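Local coordinates for pyridoxamine 5'-phosphate oxidase-related, FMN-binding protein (Paracoccus denitrificans, PDB 6VNA), which degrades c-type heme as a noncanonical heme oxygenase, with the split-barrel fold of the pyridoxamine 5'-phosphate oxidase family, at the interface of chains A and B. Numbering follows the deposited sequence. Chains: chain A/B, Pyridoxamine 5'-phosphate oxidase-related, FMN-binding protein.

Contact 1: the interface of chains A and B. Residues chain A 40-43; chain B 76-77, 94, 139.
In the split beta-barrel of the pyridoxamine 5'-phosphate oxidase family, whose members commonly pair as dimers through their barrel sheets, A:Val41 on strand 39-48 lies against B:Leu77 on strand 73-78 and B:Ser94 on strand 92-101. A hydrogen bond runs from the hydroxyl OG of B:Ser94 to the backbone carbonyl O of A:Val41, 2.6 Å long. The donor lies off the carbonyl plane, with a C=O...donor angle of 146°. With chi1 at -60°, OG lies anti to the serine's own carbonyl carbon, which turns the hydroxyl toward chain A. Serine suits the place because its short side chain brings a donor close to a neighbouring strand's backbone, while its methylene CB packs 3.9 Å from methyl CD1 of A:Leu40. Replacing this serine by an alanine would probably leave the A:Val41 carbonyl without this donor and set the strands less firmly together.

On the other flank the side chains of A:Val41 and B:Leu77 cross obliquely, methyl CG1 of the valine coming 3.7 Å from CB of the leucine. The valine holds CG1 anti to its backbone N, on the side where the leucine stem lies. Farther along, methyl CD2 of B:Leu77 comes against the backbone at the next peptide link, 3.7 Å from the amide N of A:Arg43. The branched leucine thus spans two residues of the strand, packing beside the A:Val41 carbonyl with CB and CD1 and against the following peptide with CD2. B:Leu139, on strand 137-141, lies only loosely near A:Leu40.

Contact 2: the interface of chains A and B. Residues chain A 33, 36, 38-40; chain B 75, 94, 96.
This is a largely apolar patch of a two-fold symmetric interface between identical subunits, in which B:Leu96 of strand 92-101 fits against the turn and strand start of chain A and probably helps hold the two barrels together. Its forked end divides the work. Methyl CD1 lies by the carboxylate of A:Asp33, 3.7 Å from CG, whereas methyl CD2 turns to the backbone of strand 39-48 and comes 3.7 Å from CA of A:Leu40. At the base of the side chain, CB of B:Leu96 meets methyl CG1 of A:Val38 at 3.9 Å. A chi1 of -52° sets CG anti to the leucine's own carbonyl carbon and carries the fork toward chain A. Leucine suits this place because two methyls on a slender stem can touch a side chain and a backbone at once.

A:Asp33 is held from within its own chain. Its OD2 accepts from the backbone N of A:Thr36 at 3.0 Å, a donor lying above the carboxylate plane, and from the threonine hydroxyl OG1 through the anti lone pair. Two donors on one oxygen restrain rotation of the carboxylate and would probably favour its charged form. An aspartate is apt in such a turn: its short side chain folds back to cap the amide three residues on, while the leucine methyl rests beside its CB and carboxylate group.

A:Val38 supplies a compact branched wall, and A:Pro39 stiffens the entry into strand 39-48, which passes B:Gly75, where the lack of a side chain probably suits the approach of the two strands. The site thereby seats a leucine of one subunit on a braced turn of the other, probably helping set how the two subunits sit in the dimer, the usual form of this family.

Contact 1: the interface of chains A and B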
ATOM      1  N   LEU A  40       3.309   7.974  -2.063  1.00 46.67           N
ATOM      2  CA  LEU A  40       3.466   7.087  -3.246  1.00 49.03           C
ATOM      3  C   LEU A  40       3.168   5.628  -2.838  1.00 47.68           C
ATOM      4  O   LEU A  40       3.870   5.102  -1.935  1.00 38.04           O
ATOM      5  CB  LEU A  40       4.903   7.202  -3.752  1.00 52.26           C
ATOM      6  CG  LEU A  40       5.232   6.303  -4.939  1.00 50.47           C
ATOM      7  CD1 LEU A  40       4.351   6.654  -6.137  1.00 48.14           C
ATOM      8  CD2 LEU A  40       6.699   6.407  -5.305  1.00 49.88           C
ATOM      9  N   VAL A  41       2.160   4.999  -3.452  1.00 49.20           N
ATOM     10  CA  VAL A  41       1.729   3.605  -3.123  1.00 43.95           C
ATOM     11  C   VAL A  41       2.147   2.704  -4.275  1.00 43.12           C
ATOM     12  O   VAL A  41       1.646   2.930  -5.410  1.00 38.34           O
ATOM     13  CB  VAL A  41       0.224   3.532  -2.835  1.00 46.09           C
ATOM     14  CG1 VAL A  41      -0.135   2.220  -2.164  1.00 46.11           C
ATOM     15  CG2 VAL A  41      -0.240   4.708  -1.983  1.00 49.11           C
ATOM     16  N   THR A  42       3.077   1.780  -4.000  1.00 41.10           N
ATOM     17  CA  THR A  42       3.662   0.839  -4.986  1.00 42.88           C
ATOM     18  C   THR A  42       3.573  -0.598  -4.445  1.00 45.37           C
ATOM     19  O   THR A  42       3.560  -0.803  -3.229  1.00 44.82           O
ATOM     20  CB  THR A  42       5.119   1.180  -5.322  1.00 49.07           C
ATOM     21  OG1 THR A  42       5.892   1.075  -4.126  1.00 53.36           O
ATOM     22  CG2 THR A  42       5.311   2.561  -5.904  1.00 54.93           C
ATOM     23  N   ARG A  43       3.542  -1.570  -5.347  1.00 50.67           N
ATOM     24  CA  ARG A  43       3.478  -3.008  -5.004  1.00 53.52           C
ATOM     25  C   ARG A  43       4.904  -3.533  -4.892  1.00 47.89           C
ATOM     26  O   ARG A  43       5.668  -3.297  -5.827  1.00 52.07           O
ATOM     27  CB  ARG A  43       2.706  -3.807  -6.057  1.00 52.79           C
ATOM     28  CG  ARG A  43       2.609  -5.281  -5.703  1.00 53.74           C
ATOM     29  CD  ARG A  43       1.733  -6.014  -6.674  1.00 63.51           C
ATOM     30  NE  ARG A  43       0.327  -5.879  -6.353  1.00 70.62           N
ATOM     31  CZ  ARG A  43      -0.666  -6.268  -7.149  1.00 74.75           C
ATOM     32  NH1 ARG A  43      -0.402  -6.810  -8.326  1.00 79.88           N
ATOM     33  NH2 ARG A  43      -1.923  -6.121  -6.757  1.00 76.19           N
TER
ATOM     34  N   LEU B  76      -2.837   6.562  -4.577  1.00 46.08           N
ATOM     35  CA  LEU B  76      -3.644   5.374  -4.945  1.00 45.89           C
ATOM     36  C   LEU B  76      -2.749   4.370  -5.676  1.00 46.34           C
ATOM     37  O   LEU B  76      -1.868   4.791  -6.430  1.00 45.00           O
ATOM     38  CB  LEU B  76      -4.802   5.804  -5.847  1.00 49.70           C
ATOM     39  CG  LEU B  76      -5.935   6.599  -5.203  1.00 54.92           C
ATOM     40  CD1 LEU B  76      -6.920   7.032  -6.278  1.00 59.66           C
ATOM     41  CD2 LEU B  76      -6.659   5.795  -4.139  1.00 59.78           C
ATOM     42  N   LEU B  77      -2.967   3.078  -5.450  1.00 45.90           N
ATOM     43  CA  LEU B  77      -2.357   2.005  -6.271  1.00 43.87           C
ATOM     44  C   LEU B  77      -3.510   1.177  -6.835  1.00 48.66           C
ATOM     45  O   LEU B  77      -4.385   0.748  -6.051  1.00 40.82           O
ATOM     46  CB  LEU B  77      -1.415   1.155  -5.414  1.00 39.80           C
ATOM     47  CG  LEU B  77      -0.895  -0.121  -6.071  1.00 39.45           C
ATOM     48  CD1 LEU B  77      -0.048   0.203  -7.283  1.00 38.84           C
ATOM     49  CD2 LEU B  77      -0.094  -0.972  -5.092  1.00 40.90           C
ATOM     50  N   SER B  94       0.254   3.904 -10.015  1.00 46.26           N
ATOM     51  CA  SER B  94       0.355   4.763  -8.817  1.00 49.00           C
ATOM     52  C   SER B  94      -0.104   6.181  -9.191  1.00 49.27           C
ATOM     53  O   SER B  94       0.319   6.679 -10.219  1.00 48.49           O
ATOM     54  CB  SER B  94       1.757   4.756  -8.300  1.00 50.90           C
ATOM     55  OG  SER B  94       2.150   3.443  -7.947  1.00 58.80           O
ATOM     56  N   LEU B 139       2.503   7.114 -12.090  1.00 57.38           N
ATOM     57  CA  LEU B 139       3.605   6.173 -12.411  1.00 60.97           C
ATOM     58  C   LEU B 139       2.952   4.882 -12.906  1.00 58.33           C
ATOM     59  O   LEU B 139       2.167   4.304 -12.148  1.00 59.28           O
ATOM     60  CB  LEU B 139       4.416   5.956 -11.132  1.00 62.69           C
ATOM     61  CG  LEU B 139       5.912   6.221 -11.240  1.00 67.71           C
ATOM     62  CD1 LEU B 139       6.171   7.665 -11.637  1.00 74.82           C
ATOM     63  CD2 LEU B 139       6.606   5.892  -9.927  1.00 67.67           C
TER

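Contact 2: the interface of chains A and B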
ATOM      1  N   ASP A  33       6.596  10.952  -1.336  1.00 49.27           N
ATOM      2  CA  ASP A  33       7.162  11.588  -2.556  1.00 56.92           C
ATOM      3  C   ASP A  33       8.031  12.779  -2.137  1.00 54.07           C
ATOM      4  O   ASP A  33       7.530  13.740  -1.549  1.00 51.82           O
ATOM      5  CB  ASP A  33       6.046  12.017  -3.503  1.00 62.88           C
ATOM      6  CG  ASP A  33       6.562  12.865  -4.647  1.00 65.26           C
ATOM      7  OD1 ASP A  33       7.510  12.406  -5.290  1.00 62.41           O
ATOM      8  OD2 ASP A  33       6.022  13.994  -4.854  1.00 61.84           O
ATOM      9  N   THR A  36       6.714  16.429  -3.316  1.00 64.51           N
ATOM     10  CA  THR A  36       5.359  16.950  -2.938  1.00 61.54           C
ATOM     11  C   THR A  36       4.857  16.450  -1.577  1.00 56.34           C
ATOM     12  O   THR A  36       3.790  16.939  -1.164  1.00 50.64           O
ATOM     13  CB  THR A  36       4.301  16.610  -3.998  1.00 66.47           C
ATOM     14  OG1 THR A  36       3.996  15.214  -3.946  1.00 69.13           O
ATOM     15  CG2 THR A  36       4.747  16.990  -5.396  1.00 66.85           C
ATOM     16  N   VAL A  38       3.272  13.855  -0.873  1.00 50.70           N
ATOM     17  CA  VAL A  38       2.080  12.987  -1.126  1.00 55.59           C
ATOM     18  C   VAL A  38       2.524  11.529  -1.016  1.00 50.48           C
ATOM     19  O   VAL A  38       3.607  11.190  -1.483  1.00 48.38           O
ATOM     20  CB  VAL A  38       1.463  13.237  -2.521  1.00 56.21           C
ATOM     21  CG1 VAL A  38       0.301  12.295  -2.811  1.00 58.43           C
ATOM     22  CG2 VAL A  38       1.018  14.673  -2.702  1.00 58.62           C
ATOM     23  N   PRO A  39       1.712  10.621  -0.418  1.00 58.00           N
ATOM     24  CA  PRO A  39       2.082   9.200  -0.330  1.00 51.63           C
ATOM     25  C   PRO A  39       2.163   8.568  -1.724  1.00 49.30           C
ATOM     26  O   PRO A  39       1.223   8.705  -2.482  1.00 54.03           O
ATOM     27  CB  PRO A  39       0.956   8.565   0.497  1.00 52.99           C
ATOM     28  CG  PRO A  39       0.306   9.742   1.215  1.00 56.29           C
ATOM     29  CD  PRO A  39       0.432  10.909   0.255  1.00 52.90           C
ATOM     30  N   LEU A  40       3.309   7.974  -2.063  1.00 46.67           N
ATOM     31  CA  LEU A  40       3.466   7.087  -3.246  1.00 49.03           C
ATOM     32  C   LEU A  40       3.168   5.628  -2.838  1.00 47.68           C
ATOM     33  O   LEU A  40       3.870   5.102  -1.935  1.00 38.04           O
ATOM     34  CB  LEU A  40       4.903   7.202  -3.752  1.00 52.26           C
ATOM     35  CG  LEU A  40       5.232   6.303  -4.939  1.00 50.47           C
ATOM     36  CD1 LEU A  40       4.351   6.654  -6.137  1.00 48.14           C
ATOM     37  CD2 LEU A  40       6.699   6.407  -5.305  1.00 49.88           C
TER
ATOM     38  N   GLY B  75      -2.323   9.156  -2.075  1.00 56.26           N
ATOM     39  CA  GLY B  75      -1.803   8.235  -3.109  1.00 47.75           C
ATOM     40  C   GLY B  75      -2.792   7.098  -3.359  1.00 49.64           C
ATOM     41  O   GLY B  75      -3.528   6.736  -2.409  1.00 55.99           O
ATOM     42  N   SER B  94       0.254   3.904 -10.015  1.00 46.26           N
ATOM     43  CA  SER B  94       0.355   4.763  -8.817  1.00 49.00           C
ATOM     44  C   SER B  94      -0.104   6.181  -9.191  1.00 49.27           C
ATOM     45  O   SER B  94       0.319   6.679 -10.219  1.00 48.49           O
ATOM     46  CB  SER B  94       1.757   4.756  -8.300  1.00 50.90           C
ATOM     47  OG  SER B  94       2.150   3.443  -7.947  1.00 58.80           O
ATOM     48  N   LEU B  96      -0.407  10.093  -7.534  1.00 54.10           N
ATOM     49  CA  LEU B  96      -0.308  11.201  -6.555  1.00 55.54           C
ATOM     50  C   LEU B  96      -1.407  12.226  -6.877  1.00 57.51           C
ATOM     51  O   LEU B  96      -1.523  12.639  -8.033  1.00 56.95           O
ATOM     52  CB  LEU B  96       1.098  11.802  -6.643  1.00 56.31           C
ATOM     53  CG  LEU B  96       2.270  10.813  -6.537  1.00 58.37           C
ATOM     54  CD1 LEU B  96       3.609  11.553  -6.432  1.00 54.03           C
ATOM     55  CD2 LEU B  96       2.097   9.853  -5.361  1.00 57.20           C
TER

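The C-alpha centres of contact 1 and contact 2 lie about 7 Å apart, and both include A:Leu40 and B:Ser94, so they form adjoining stretches of one continuous surface. Strand 39-48 of chain A runs through both: its start belongs to contact 2 and the residues after it to contact 1. In chain B, strands 73-78 and 92-101 likewise serve both. Contact 1 adds a side-chain-to-backbone hydrogen bond, and contact 2 mainly apolar packing beside a braced turn. Because the interface is two-fold symmetric, both recur with the chains exchanged, which probably helps set the relative placement of the subunits.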